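Long-range contact in borrelidin polyketide synthase, type I (Streptomyces parvulus, PDB 6OBT), which probably catalyses dehydration of a polyketide intermediate, as the dehydratase domain of the modular synthase that builds borrelidin: residues A[109-114]-A[140-145]. Sequence-based numbering, arbitrary orientation.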
ATOM      1  N   SER A 109       3.895 -12.812  18.258  1.00 52.20           N
ATOM      2  CA  SER A 109       2.555 -13.322  18.505  1.00 52.06           C
ATOM      3  C   SER A 109       2.143 -14.269  17.383  1.00 49.03           C
ATOM      4  O   SER A 109       2.416 -13.991  16.210  1.00 45.30           O
ATOM      5  CB  SER A 109       1.558 -12.163  18.583  1.00 50.87           C
ATOM      6  OG  SER A 109       2.035 -11.145  19.442  1.00 62.35           O
ATOM      7  N   PRO A 110       1.461 -15.363  17.695  1.00 55.16           N
ATOM      8  CA  PRO A 110       0.952 -16.237  16.637  1.00 56.26           C
ATOM      9  C   PRO A 110      -0.289 -15.636  15.991  1.00 50.99           C
ATOM     10  O   PRO A 110      -0.934 -14.728  16.526  1.00 44.49           O
ATOM     11  CB  PRO A 110       0.624 -17.534  17.384  1.00 62.34           C
ATOM     12  CG  PRO A 110       0.225 -17.054  18.756  1.00 63.41           C
ATOM     13  CD  PRO A 110       1.049 -15.815  19.039  1.00 60.46           C
ATOM     14  N   LEU A 111      -0.613 -16.143  14.804  1.00 46.29           N
ATOM     15  CA  LEU A 111      -1.817 -15.710  14.090  1.00 46.21           C
ATOM     16  C   LEU A 111      -2.829 -16.854  14.086  1.00 46.67           C
ATOM     17  O   LEU A 111      -2.605 -17.884  13.448  1.00 44.45           O
ATOM     18  CB  LEU A 111      -1.481 -15.271  12.668  1.00 41.14           C
ATOM     19  CG  LEU A 111      -2.714 -14.756  11.923  1.00 44.27           C
ATOM     20  CD1 LEU A 111      -3.279 -13.559  12.668  1.00 43.11           C
ATOM     21  CD2 LEU A 111      -2.364 -14.384  10.497  1.00 37.83           C
ATOM     22  N   VAL A 112      -3.952 -16.664  14.773  1.00 43.37           N
ATOM     23  CA  VAL A 112      -5.006 -17.675  14.852  1.00 52.01           C
ATOM     24  C   VAL A 112      -6.083 -17.332  13.834  1.00 54.32           C
ATOM     25  O   VAL A 112      -6.647 -16.230  13.856  1.00 56.78           O
ATOM     26  CB  VAL A 112      -5.609 -17.770  16.261  1.00 60.37           C
ATOM     27  CG1 VAL A 112      -6.592 -18.940  16.353  1.00 67.37           C
ATOM     28  CG2 VAL A 112      -4.520 -17.892  17.311  1.00 64.08           C
ATOM     29  N   LEU A 113      -6.396 -18.279  12.956  1.00 50.08           N
ATOM     30  CA  LEU A 113      -7.418 -18.086  11.938  1.00 55.70           C
ATOM     31  C   LEU A 113      -8.711 -18.743  12.401  1.00 58.22           C
ATOM     32  O   LEU A 113      -8.773 -19.967  12.559  1.00 61.57           O
ATOM     33  CB  LEU A 113      -6.972 -18.649  10.591  1.00 60.43           C
ATOM     34  CG  LEU A 113      -5.790 -17.918   9.946  1.00 60.55           C
ATOM     35  CD1 LEU A 113      -5.229 -18.694   8.763  1.00 61.45           C
ATOM     36  CD2 LEU A 113      -6.203 -16.515   9.532  1.00 64.17           C
ATOM     37  N   GLY A 114      -9.735 -17.928  12.635  1.00 60.30           N
ATOM     38  CA  GLY A 114     -11.046 -18.476  12.893  1.00 59.99           C
ATOM     39  C   GLY A 114     -11.677 -19.004  11.623  1.00 61.68           C
ATOM     40  O   GLY A 114     -11.204 -18.739  10.515  1.00 64.25           O
ATOM     41  N   SER A 140      -0.506  -8.268  11.074  1.00 36.17           N
ATOM     42  CA  SER A 140      -1.846  -8.613  10.638  1.00 32.71           C
ATOM     43  C   SER A 140      -2.841  -7.743  11.378  1.00 38.32           C
ATOM     44  O   SER A 140      -2.520  -7.135  12.403  1.00 38.76           O
ATOM     45  CB  SER A 140      -2.147 -10.089  10.861  1.00 36.41           C
ATOM     46  OG  SER A 140      -2.616 -10.313  12.181  1.00 40.92           O
ATOM     47  N   ARG A 141      -4.049  -7.665  10.820  1.00 37.51           N
ATOM     48  CA  ARG A 141      -5.125  -6.911  11.439  1.00 41.06           C
ATOM     49  C   ARG A 141      -6.456  -7.533  11.050  1.00 47.18           C
ATOM     50  O   ARG A 141      -6.737  -7.714   9.859  1.00 45.04           O
ATOM     51  CB  ARG A 141      -5.091  -5.442  11.025  1.00 39.30           C
ATOM     52  CG  ARG A 141      -6.109  -4.602  11.774  1.00 48.76           C
ATOM     53  CD  ARG A 141      -6.007  -3.163  11.367  1.00 53.72           C
ATOM     54  NE  ARG A 141      -6.547  -2.959  10.030  1.00 61.05           N
ATOM     55  CZ  ARG A 141      -6.706  -1.765   9.465  1.00 66.01           C
ATOM     56  NH1 ARG A 141      -6.361  -0.667  10.126  1.00 71.37           N
ATOM     57  NH2 ARG A 141      -7.207  -1.673   8.241  1.00 58.11           N
ATOM     58  N   ARG A 142      -7.253  -7.868  12.058  1.00 53.47           N
ATOM     59  CA  ARG A 142      -8.654  -8.216  11.874  1.00 64.78           C
ATOM     60  C   ARG A 142      -9.495  -6.946  11.857  1.00 69.81           C
ATOM     61  O   ARG A 142      -9.059  -5.881  12.300  1.00 69.44           O
ATOM     62  CB  ARG A 142      -9.132  -9.161  12.976  1.00 74.95           C
ATOM     63  CG  ARG A 142      -8.150 -10.260  13.276  1.00 79.00           C
ATOM     64  CD  ARG A 142      -8.729 -11.310  14.207  1.00 88.63           C
ATOM     65  NE  ARG A 142      -7.675 -12.207  14.672  1.00 90.89           N
ATOM     66  CZ  ARG A 142      -7.346 -13.351  14.079  1.00 90.26           C
ATOM     67  NH1 ARG A 142      -8.000 -13.762  13.000  1.00 88.80           N
ATOM     68  NH2 ARG A 142      -6.365 -14.093  14.575  1.00 91.62           N
ATOM     69  N   ASP A 143     -10.713  -7.075  11.330  1.00 77.20           N
ATOM     70  CA  ASP A 143     -11.539  -5.907  11.031  1.00 90.41           C
ATOM     71  C   ASP A 143     -11.744  -5.031  12.266  1.00 97.20           C
ATOM     72  O   ASP A 143     -11.311  -3.873  12.303  1.00 97.75           O
ATOM     73  CB  ASP A 143     -12.872  -6.369  10.443  1.00 99.55           C
ATOM     74  CG  ASP A 143     -12.684  -7.274   9.236  1.00101.50           C
ATOM     75  OD1 ASP A 143     -13.104  -6.877   8.127  1.00105.17           O
ATOM     76  OD2 ASP A 143     -12.096  -8.372   9.392  1.00 96.90           O
ATOM     77  N   ASP A 144     -12.398  -5.569  13.295  1.00105.67           N
ATOM     78  CA  ASP A 144     -12.547  -4.851  14.562  1.00112.39           C
ATOM     79  C   ASP A 144     -11.340  -5.183  15.433  1.00112.47           C
ATOM     80  O   ASP A 144     -11.404  -5.990  16.363  1.00117.82           O
ATOM     81  CB  ASP A 144     -13.859  -5.222  15.244  1.00122.25           C
ATOM     82  CG  ASP A 144     -15.020  -4.336  14.814  1.00127.39           C
ATOM     83  OD1 ASP A 144     -15.297  -3.332  15.507  1.00129.06           O
ATOM     84  OD2 ASP A 144     -15.660  -4.647  13.788  1.00128.97           O
ATOM     85  N   GLY A 145     -10.212  -4.552  15.116  1.00103.63           N
ATOM     86  CA  GLY A 145      -8.985  -4.859  15.828  1.00 94.73           C
ATOM     87  C   GLY A 145      -7.861  -3.922  15.439  1.00 83.17           C
ATOM     88  O   GLY A 145      -8.008  -3.053  14.572  1.00 78.98           O
TER
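Contact between L111 and S140 begins a small worked example of how a segment of the loop after strand 101-107 packs against the end of a beta strand in a double hot-dog dehydratase, the fold of polyketide synthase dehydratase domains. Segment 109-114 belongs to that loop, its backbone hydrogen-bonded at L111 with L81 and at L113 with V79, whereas 140-145 is the end of strand 134-142 and the turn after it; L111 and S140 are 7.9 Å apart between their CA atoms, so side chains must bridge the gap. L111 does this with one methyl. Its CB bond does not point at the strand, but CG anti to the backbone N (chi1 -177°) and a chi2 of 60° bring CD1 over to S140 OG, 3.3 Å away. That hydroxyl is not left facing hydrocarbon alone, because it hydrogen-bonds to H150 NE2 on the adjoining strand 148-156. The same CD1 comes near the R142 guanidinium obliquely, the leucine and arginine side chains running antiparallel past one another.

At V112 it is the backbone carbonyl that meets R142. Its oxygen lies at the edge of the guanidinium, near its plane, with R142 NH1 2.9 Å from V112 O; the modelled position of NH2 is too close to this oxygen to be trusted in detail. R142 reaches over with its chain stretched out as far as NE. L113 turns its side chain to V79 and L70. At G114 the loop segment and the arginine share a partner: D117 OD2 takes a salt bridge from R142 NH1 and a hydrogen bond from G114 N.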